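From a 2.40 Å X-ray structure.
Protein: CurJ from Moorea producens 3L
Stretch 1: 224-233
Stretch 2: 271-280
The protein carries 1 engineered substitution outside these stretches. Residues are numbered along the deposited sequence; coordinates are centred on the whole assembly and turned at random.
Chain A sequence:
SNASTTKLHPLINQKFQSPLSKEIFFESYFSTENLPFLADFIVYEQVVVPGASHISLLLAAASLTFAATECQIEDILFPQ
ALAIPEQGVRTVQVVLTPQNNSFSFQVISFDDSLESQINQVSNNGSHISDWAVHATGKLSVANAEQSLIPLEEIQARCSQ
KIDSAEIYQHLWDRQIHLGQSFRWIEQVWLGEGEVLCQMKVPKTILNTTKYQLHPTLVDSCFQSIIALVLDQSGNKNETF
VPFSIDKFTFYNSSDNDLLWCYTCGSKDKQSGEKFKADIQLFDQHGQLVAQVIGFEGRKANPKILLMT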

# COMPACT_ATOMS: atom_id res chain seq x y z
N SER A 224 34.11 9.93 -1.12
CA SER A 224 35.30 10.31 -1.87
C SER A 224 35.69 11.77 -1.61
O SER A 224 36.88 12.09 -1.59
CB SER A 224 35.10 10.09 -3.37
OG SER A 224 34.02 10.86 -3.86
N ILE A 225 34.72 12.65 -1.39
CA ILE A 225 35.07 14.06 -1.24
C ILE A 225 35.92 14.28 -0.01
O ILE A 225 36.70 15.24 0.04
CB ILE A 225 33.83 14.98 -1.19
CG1 ILE A 225 33.31 15.10 0.24
CG2 ILE A 225 32.74 14.50 -2.15
CD1 ILE A 225 32.94 16.52 0.61
N ILE A 226 35.80 13.41 0.99
CA ILE A 226 36.60 13.56 2.19
C ILE A 226 38.07 13.60 1.84
O ILE A 226 38.87 14.23 2.55
CB ILE A 226 36.29 12.42 3.18
CG1 ILE A 226 34.88 12.56 3.76
CG2 ILE A 226 37.36 12.35 4.28
CD1 ILE A 226 34.63 13.89 4.45
N ALA A 227 38.46 12.95 0.74
CA ALA A 227 39.87 12.87 0.37
C ALA A 227 40.43 14.19 -0.12
O ALA A 227 41.66 14.31 -0.25
CB ALA A 227 40.06 11.79 -0.71
N LEU A 228 39.59 15.19 -0.37
CA LEU A 228 40.06 16.51 -0.76
C LEU A 228 40.12 17.49 0.40
O LEU A 228 40.45 18.66 0.19
CB LEU A 228 39.17 17.08 -1.87
CG LEU A 228 38.89 16.14 -3.04
CD1 LEU A 228 37.84 16.75 -3.95
CD2 LEU A 228 40.17 15.87 -3.82
N VAL A 229 39.80 17.05 1.62
CA VAL A 229 39.75 17.94 2.77
C VAL A 229 40.47 17.32 3.97
O VAL A 229 40.21 17.69 5.12
CB VAL A 229 38.29 18.28 3.13
CG1 VAL A 229 37.58 18.89 1.93
CG2 VAL A 229 37.57 17.03 3.59
N LEU A 230 41.38 16.38 3.71
CA LEU A 230 42.08 15.70 4.80
C LEU A 230 42.97 16.66 5.58
O LEU A 230 43.27 16.41 6.76
CB LEU A 230 42.90 14.53 4.26
CG LEU A 230 42.13 13.35 3.69
CD1 LEU A 230 43.07 12.31 3.12
CD2 LEU A 230 41.27 12.73 4.78
N ASP A 231 43.43 17.74 4.94
CA ASP A 231 44.40 18.64 5.57
C ASP A 231 43.76 19.67 6.49
O ASP A 231 44.34 20.03 7.53
CB ASP A 231 45.21 19.35 4.49
CG ASP A 231 44.33 20.09 3.49
OD1 ASP A 231 43.28 19.55 3.10
OD2 ASP A 231 44.69 21.23 3.11
N GLN A 232 42.56 20.15 6.14
CA GLN A 232 42.08 21.45 6.61
C GLN A 232 42.12 21.58 8.13
O GLN A 232 42.00 20.60 8.87
CB GLN A 232 40.65 21.67 6.10
CG GLN A 232 40.15 23.10 6.27
CD GLN A 232 38.71 23.28 5.82
OE1 GLN A 232 38.05 22.32 5.41
NE2 GLN A 232 38.22 24.51 5.88
N SER A 233 42.30 22.82 8.59
CA SER A 233 42.15 23.18 9.99
C SER A 233 40.66 23.27 10.33
O SER A 233 39.79 22.89 9.54
CB SER A 233 42.88 24.48 10.30
OG SER A 233 44.28 24.30 10.32
N SER A 271 32.10 31.00 1.08
CA SER A 271 31.87 30.39 2.38
C SER A 271 32.74 29.14 2.50
O SER A 271 32.55 28.17 1.76
CB SER A 271 30.39 30.04 2.56
OG SER A 271 30.17 29.32 3.76
N GLY A 272 33.68 29.17 3.44
CA GLY A 272 34.57 28.04 3.67
C GLY A 272 33.90 26.87 4.35
O GLY A 272 34.56 25.95 4.83
N GLU A 273 32.57 26.90 4.40
CA GLU A 273 31.79 25.82 4.99
C GLU A 273 31.05 24.99 3.96
O GLU A 273 30.44 23.98 4.32
CB GLU A 273 30.80 26.38 6.02
CG GLU A 273 31.39 26.49 7.41
CD GLU A 273 30.79 27.61 8.23
OE1 GLU A 273 30.86 28.78 7.79
OE2 GLU A 273 30.26 27.32 9.32
N LYS A 274 31.09 25.39 2.69
CA LYS A 274 30.47 24.64 1.61
C LYS A 274 31.55 24.00 0.76
O LYS A 274 32.50 24.67 0.34
CB LYS A 274 29.61 25.55 0.74
CG LYS A 274 28.42 26.17 1.43
CD LYS A 274 27.77 27.20 0.52
CE LYS A 274 26.43 27.64 1.06
NZ LYS A 274 26.50 27.89 2.53
N PHE A 275 31.41 22.70 0.52
CA PHE A 275 32.27 21.99 -0.42
C PHE A 275 31.43 21.54 -1.59
O PHE A 275 30.44 20.82 -1.41
CB PHE A 275 32.96 20.80 0.24
CG PHE A 275 34.09 20.26 -0.57
CD1 PHE A 275 33.87 19.26 -1.50
CD2 PHE A 275 35.37 20.76 -0.42
CE1 PHE A 275 34.91 18.77 -2.26
CE2 PHE A 275 36.41 20.28 -1.18
CZ PHE A 275 36.18 19.28 -2.10
N LYS A 276 31.83 21.95 -2.80
CA LYS A 276 31.09 21.67 -4.02
C LYS A 276 31.92 20.80 -4.95
O LYS A 276 33.12 21.02 -5.13
CB LYS A 276 30.68 22.97 -4.73
CG LYS A 276 29.86 23.92 -3.87
CD LYS A 276 29.75 25.30 -4.51
CE LYS A 276 28.76 26.17 -3.75
NZ LYS A 276 28.52 27.48 -4.42
N ALA A 277 31.26 19.80 -5.54
CA ALA A 277 31.97 18.76 -6.28
C ALA A 277 31.08 18.16 -7.36
O ALA A 277 29.85 18.17 -7.26
CB ALA A 277 32.43 17.65 -5.33
N ASP A 278 31.72 17.63 -8.40
CA ASP A 278 31.12 16.74 -9.38
C ASP A 278 31.74 15.36 -9.22
O ASP A 278 32.95 15.24 -8.97
CB ASP A 278 31.32 17.26 -10.81
CG ASP A 278 30.52 18.52 -11.10
OD1 ASP A 278 29.39 18.66 -10.57
OD2 ASP A 278 31.02 19.38 -11.86
N ILE A 279 30.92 14.33 -9.38
CA ILE A 279 31.33 12.95 -9.17
C ILE A 279 30.89 12.11 -10.36
O ILE A 279 29.81 12.32 -10.93
CB ILE A 279 30.75 12.40 -7.86
CG1 ILE A 279 31.04 13.37 -6.70
CG2 ILE A 279 31.29 11.00 -7.58
CD1 ILE A 279 30.28 13.07 -5.43
N GLN A 280 31.71 11.11 -10.70
CA GLN A 280 31.48 10.20 -11.81
C GLN A 280 31.86 8.80 -11.36
O GLN A 280 33.02 8.53 -11.05
CB GLN A 280 32.29 10.62 -13.04
CG GLN A 280 31.76 11.86 -13.74
CD GLN A 280 32.51 12.16 -15.01
OE1 GLN A 280 33.73 12.01 -15.07
NE2 GLN A 280 31.79 12.57 -16.04

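What forms the centre of the contact? It is the ring of Phe275, a buried residue of the strand, which touches three aliphatic side chains of the other stretch and has more of its surface covered by that stretch than any other residue here. Leu228 CD1 comes within 3.5 Å of Phe275 CZ, at the ring edge and near its plane. Ile225 CD1 lies 3.6 Å from Phe275 CD1, and Val229 CG1 lies 3.6 Å from Phe275 CE2; both approach the ring obliquely. With chi1 at -166° (t), the Phe275 side chain reaches out from the strand to all three. A flat, broad aromatic ring suits this place because it offers carbon to several neighbours at once, and branched aliphatic side chains can fit their methyl groups around it.

How do the partners come to lie around one ring? Leu228 and Val229 follow Ile225 by three and four residues, and the backbone turns tightly between them. Leu228 N donates a hydrogen bond to Ile225 O at 2.9 Å, and Val229 N donates one to Ile226 O at 3.1 Å. This winding leaves the CA-to-CB bonds of Ile225, Leu228 and Val229 pointing toward the strand, while that of Ile226 points away and its side chain takes no part. The m rotamers of Leu228 and Val229, at chi1 -49° and -57°, accompany their approach to the ring.

What continues the apolar surface along the strand? The strand alternates: Phe275, Ala277 and Ile279 point toward the first stretch, whereas Lys276 between the first two points away and is exposed. Ile225 bridges all three inward residues. Ile225 CD1 meets the phenyl ring, while Ile225 CG2 lies 4.5 Å from Ala277 CB and 4.3 Å from Ile279 CD1, looser contacts than those at the ring. Ala277 is also the strand residue whose CA is nearest that of Ile225, at 7.6 Å between the two CA atoms, and its single methyl makes a small apolar contact there. The side chain of Ile279 extends farther, with chi2 at 168° (t), and its terminal methyl meets Ile225. All three of these aliphatic residues are buried, as suits side chains with no polar group to satisfy.

What lies at the polar edge? Here the stretches separate, with 10.4 Å between Gln232 CA and Gly272 CA. Gln232 spans much of that gap with an extended side chain, both chi1 and chi2 being t, and brings its NE2 to 4.1 Å from Gly272 O. That is proximity without a hydrogen bond, and none links the two stretches anywhere. Gly272 sits in a type I turn from Ser271 to Lys274, closed by Lys274 N to Ser271 O at 3.3 Å. The amide of Gln232 suits this more open margin, where a polar group can remain accessible to solvent; Gly272 contributes only backbone, and nothing in the geometry here requires a glycine. The contact, burying 311 Å² in total, therefore rests on apolar packing.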